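Local structure of importin-95 (Chaetomium thermophilum, 4XRI) at residues 236-241 with 248-253; 255-258 with 263-266. The protein probably carries various protein cargoes into the nucleus as an importin-beta transport receptor and probably binds a small GTPase. The protein carries 2 engineered substitutions. All blocks are in the same frame, centred on the assembly; numbering follows the deposited sequence.

Interaction 1: 236-241 with 248-253. With SO4 (sulfate ion), chain D.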
# COMPACT_ATOMS: atom_id res chain seq x y z
N GLU A 236 29.20 -20.40 4.70
CA GLU A 236 29.93 -21.38 3.91
C GLU A 236 29.30 -21.56 2.53
O GLU A 236 29.99 -21.64 1.51
CB GLU A 236 29.97 -22.73 4.65
CG GLU A 236 30.58 -23.88 3.86
CD GLU A 236 30.61 -25.17 4.67
OE1 GLU A 236 31.60 -25.38 5.41
OE2 GLU A 236 29.66 -25.97 4.56
N ALA A 237 27.97 -21.61 2.52
CA ALA A 237 27.21 -21.87 1.30
C ALA A 237 27.23 -20.68 0.34
O ALA A 237 27.04 -20.85 -0.87
CB ALA A 237 25.78 -22.24 1.65
N THR A 238 27.46 -19.48 0.86
CA THR A 238 27.50 -18.28 0.02
C THR A 238 28.73 -18.29 -0.88
O THR A 238 28.75 -17.62 -1.92
CB THR A 238 27.52 -16.98 0.86
OG1 THR A 238 28.68 -16.96 1.70
CG2 THR A 238 26.27 -16.87 1.71
N GLN A 239 29.75 -19.04 -0.49
CA GLN A 239 30.97 -19.12 -1.28
C GLN A 239 31.11 -20.48 -1.96
O GLN A 239 32.21 -20.90 -2.31
CB GLN A 239 32.19 -18.84 -0.41
CG GLN A 239 32.45 -17.36 -0.19
CD GLN A 239 33.72 -17.09 0.57
OE1 GLN A 239 33.80 -17.32 1.78
NE2 GLN A 239 34.74 -16.60 -0.13
N ALA A 240 29.98 -21.15 -2.14
CA ALA A 240 29.96 -22.41 -2.87
C ALA A 240 30.19 -22.16 -4.35
O ALA A 240 29.79 -21.12 -4.88
CB ALA A 240 28.65 -23.14 -2.64
N GLN A 241 30.82 -23.11 -5.02
CA GLN A 241 31.14 -22.97 -6.44
C GLN A 241 29.87 -22.96 -7.28
O GLN A 241 29.79 -22.28 -8.31
CB GLN A 241 32.08 -24.09 -6.88
CG GLN A 241 32.99 -23.74 -8.04
CD GLN A 241 34.24 -24.60 -8.07
OE1 GLN A 241 34.54 -25.31 -7.12
NE2 GLN A 241 34.97 -24.54 -9.18
N GLY A 248 20.58 -19.74 -2.98
CA GLY A 248 19.83 -20.21 -1.84
C GLY A 248 20.40 -19.67 -0.55
O GLY A 248 19.67 -19.27 0.36
N ALA A 249 21.73 -19.62 -0.48
CA ALA A 249 22.43 -19.13 0.70
C ALA A 249 22.14 -17.65 0.97
O ALA A 249 21.84 -17.26 2.10
CB ALA A 249 23.92 -19.34 0.55
N PHE A 250 22.22 -16.84 -0.08
CA PHE A 250 22.02 -15.40 0.06
C PHE A 250 20.57 -15.06 0.36
O PHE A 250 20.28 -14.11 1.10
CB PHE A 250 22.46 -14.67 -1.21
CG PHE A 250 23.92 -14.33 -1.22
CD1 PHE A 250 24.41 -13.32 -0.41
CD2 PHE A 250 24.81 -15.02 -2.02
CE1 PHE A 250 25.75 -13.00 -0.41
CE2 PHE A 250 26.15 -14.71 -2.03
CZ PHE A 250 26.63 -13.69 -1.22
N GLY A 251 19.65 -15.84 -0.20
CA GLY A 251 18.24 -15.68 0.09
C GLY A 251 17.99 -16.00 1.55
O GLY A 251 17.21 -15.31 2.22
N CYS A 252 18.65 -17.04 2.04
CA CYS A 252 18.58 -17.42 3.45
C CYS A 252 19.13 -16.30 4.32
O CYS A 252 18.55 -15.95 5.36
CB CYS A 252 19.37 -18.71 3.68
SG CYS A 252 19.08 -19.53 5.25
N LEU A 253 20.25 -15.72 3.89
CA LEU A 253 20.92 -14.67 4.63
C LEU A 253 20.06 -13.41 4.72
O LEU A 253 20.02 -12.75 5.76
CB LEU A 253 22.27 -14.36 3.98
CG LEU A 253 23.32 -13.62 4.81
CD1 LEU A 253 23.47 -14.30 6.17
CD2 LEU A 253 24.65 -13.61 4.06
S SO4 D . 32.09 -25.99 -2.12
O1 SO4 D . 31.08 -26.69 -2.89
O2 SO4 D . 31.47 -25.34 -0.97
O3 SO4 D . 33.10 -26.93 -1.65
O4 SO4 D . 32.73 -24.98 -2.97

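Interaction 2: 255-258 with 263-266. With SO4 (sulfate ion), chain H.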
# COMPACT_ATOMS: atom_id res chain seq x y z
N ARG A 255 16.80 -13.27 4.67
CA ARG A 255 15.70 -13.52 5.60
C ARG A 255 16.20 -13.47 7.04
O ARG A 255 15.49 -13.00 7.93
CB ARG A 255 15.05 -14.88 5.30
CG ARG A 255 14.14 -14.84 4.09
CD ARG A 255 13.62 -16.21 3.70
NE ARG A 255 12.94 -16.14 2.41
CZ ARG A 255 12.24 -17.13 1.86
NH1 ARG A 255 12.12 -18.29 2.49
NH2 ARG A 255 11.66 -16.95 0.68
N ILE A 256 17.42 -13.94 7.26
CA ILE A 256 18.04 -13.89 8.58
C ILE A 256 18.20 -12.44 9.04
O ILE A 256 17.85 -12.09 10.17
CB ILE A 256 19.41 -14.59 8.59
CG1 ILE A 256 19.23 -16.11 8.54
CG2 ILE A 256 20.21 -14.18 9.82
CD1 ILE A 256 20.52 -16.87 8.31
N MET A 257 18.72 -11.60 8.15
CA MET A 257 18.89 -10.18 8.44
C MET A 257 17.56 -9.50 8.74
O MET A 257 17.45 -8.70 9.66
CB MET A 257 19.59 -9.48 7.28
CG MET A 257 19.79 -7.97 7.49
SD MET A 257 20.82 -7.59 8.92
CE MET A 257 22.35 -8.41 8.48
N ALA A 258 16.54 -9.84 7.95
CA ALA A 258 15.22 -9.24 8.09
C ALA A 258 14.58 -9.61 9.42
O ALA A 258 13.86 -8.81 10.02
CB ALA A 258 14.32 -9.66 6.93
N HIS A 263 20.81 -9.60 16.20
CA HIS A 263 21.81 -10.62 16.52
C HIS A 263 22.99 -10.64 15.54
O HIS A 263 23.84 -11.52 15.62
CB HIS A 263 21.17 -12.01 16.53
CG HIS A 263 20.10 -12.18 17.57
ND1 HIS A 263 20.37 -12.30 18.91
CD2 HIS A 263 18.75 -12.29 17.44
CE1 HIS A 263 19.24 -12.45 19.58
NE2 HIS A 263 18.24 -12.45 18.71
N MET A 264 23.06 -9.66 14.64
CA MET A 264 23.94 -9.78 13.48
C MET A 264 25.30 -9.10 13.59
O MET A 264 26.14 -9.28 12.71
CB MET A 264 23.22 -9.23 12.25
CG MET A 264 22.12 -10.14 11.72
SD MET A 264 22.75 -11.77 11.26
CE MET A 264 22.20 -12.76 12.66
N ARG A 265 25.53 -8.34 14.66
CA ARG A 265 26.76 -7.56 14.80
C ARG A 265 28.03 -8.39 14.62
O ARG A 265 28.87 -8.08 13.78
CB ARG A 265 26.80 -6.86 16.15
CG ARG A 265 28.00 -5.94 16.33
CD ARG A 265 27.85 -5.09 17.57
NE ARG A 265 28.18 -3.69 17.31
CZ ARG A 265 27.86 -2.69 18.12
NH1 ARG A 265 27.19 -2.94 19.24
NH2 ARG A 265 28.19 -1.45 17.81
N TYR A 266 28.15 -9.45 15.42
CA TYR A 266 29.32 -10.32 15.37
C TYR A 266 29.54 -10.90 13.98
O TYR A 266 30.65 -10.86 13.45
CB TYR A 266 29.18 -11.46 16.39
CG TYR A 266 30.21 -12.56 16.24
CD1 TYR A 266 31.47 -12.44 16.80
CD2 TYR A 266 29.91 -13.73 15.54
CE1 TYR A 266 32.41 -13.45 16.67
CE2 TYR A 266 30.84 -14.74 15.40
CZ TYR A 266 32.09 -14.60 15.97
OH TYR A 266 33.02 -15.61 15.84
S SO4 H . 27.67 -9.10 19.42
O1 SO4 H . 26.83 -8.34 20.34
O2 SO4 H . 26.88 -9.49 18.26
O3 SO4 H . 28.81 -8.29 19.01
O4 SO4 H . 28.14 -10.31 20.10

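Interaction 1: 236-241 with 248-253
Thr238 turns its CG2 methyl beside its own backbone N and anti to its carbonyl carbon, while OG1 sits between N and C (chi1 61°); this sends the methyl branch to Phe250 and Ala249 and keeps OG1 close to its own backbone. The methyl lies over the face of the Phe250 ring, 4.2 Å from CG2 to the ring centroid and only 5° off the ring normal, a nearly axial CH-pi contact. Phe250 leaves helix 243-260 with chi1 -86°, which carries the ring across to the last turn of helix 224-238. Over the same face stands Thr238 CB, 3.9 Å from Phe250 CE2. CG2 also meets the methyl of Ala249, at 3.6 Å from Thr238 CG2 to Ala249 CB, and more loosely Leu253 CD2.

Ala249 CB has several partners: besides the threonine methyl it reaches Ala237 CB at 3.6 Å and rests against the backbone between Ala237 and Thr238. With so small a residue at this position, the CA atoms of Thr238 and Ala249 come within 5.2 Å. Leu275 of helix 265-280 also packs on Thr238, and Leu290 and Ala291 of helix 285-310 on Phe250. Beyond the helix end, Gln241 N makes a weak hydrogen bond of 3.4 Å to O4 of a sulfate that Arg203 also binds.

No hydrogen bond links 236-241 to 248-253, so the two HEAT-repeat helices meet here through methyl and ring packing. Thr238 OG1 is bonded to Cys235 O and its carbonyl O to Gln246 NE2, consistent with a residue whose methyl, not its hydroxyl, faces the buried interface.

Interaction 2: 255-258 with 263-266
Met264 meets Ile256 and Met257 where helix 243-260 gives way, through a short connection, to helix 265-280 of the HEAT-repeat solenoid. Its side chain touches both partners, each with a different part. The terminal methyl and sulfur serve Ile256: Met264 CE lies 3.7 Å from Ile256 CG2, and Met264 SD is nearly as close, with the two side chains crossing at about a right angle. Nearer the backbone, Met264 CG packs on the methyl of Met257, 3.7 Å from CG to Met257 CE.

Both methionines are bent at chi2 and chi3. Met257 starts with CG anti to its backbone N (chi1 179°), then folds at these two torsions, which brings its methyl against Met264 CG. An alanine in place of Met264 would probably leave the Ile256 methyl without its thioether neighbour and the end of Met257 freer to turn.

Farther out, Phe221 packs on both Ile256 and Met264, and Met231 of helix 224-238 also touches this pair. Phe294, Thr297 and Val298 of helix 285-310 pack on Met257. Ile256, Met257 and Met264 are thus buried between helices and the loop carrying Phe221.

Near the start of helix 265-280 the chain holds a sulfate, probably from the crystallisation liquor. Tyr266 N donates a hydrogen bond of 3.1 Å to sulfate O2, bent to 142° at the hydrogen, while Arg265 CB lies 3.4 Å from the same oxygen.

Overall arrangement
Interactions 1 and 2 follow one another along the chain and share helix 243-260, their centres about 14 Å apart. In 236-241 with 248-253 this helix packs against the preceding helix, 224-238; in 255-258 with 263-266 its later turns meet the connection into the following one, 265-280. The segments of the two contacts adjoin in sequence but do not otherwise touch. Helix 285-310 backs both, with Phe294 reaching Leu253 in one and Met257 in the other, and Met231 likewise touches Leu253, Ile256 and Met264. Each contact is buried and apolar, with a separate sulfate nearby, hydrogen-bonded only weakly by backbone N in interaction 1. The centres lie about 31 and 26 Å from the centre of the chain.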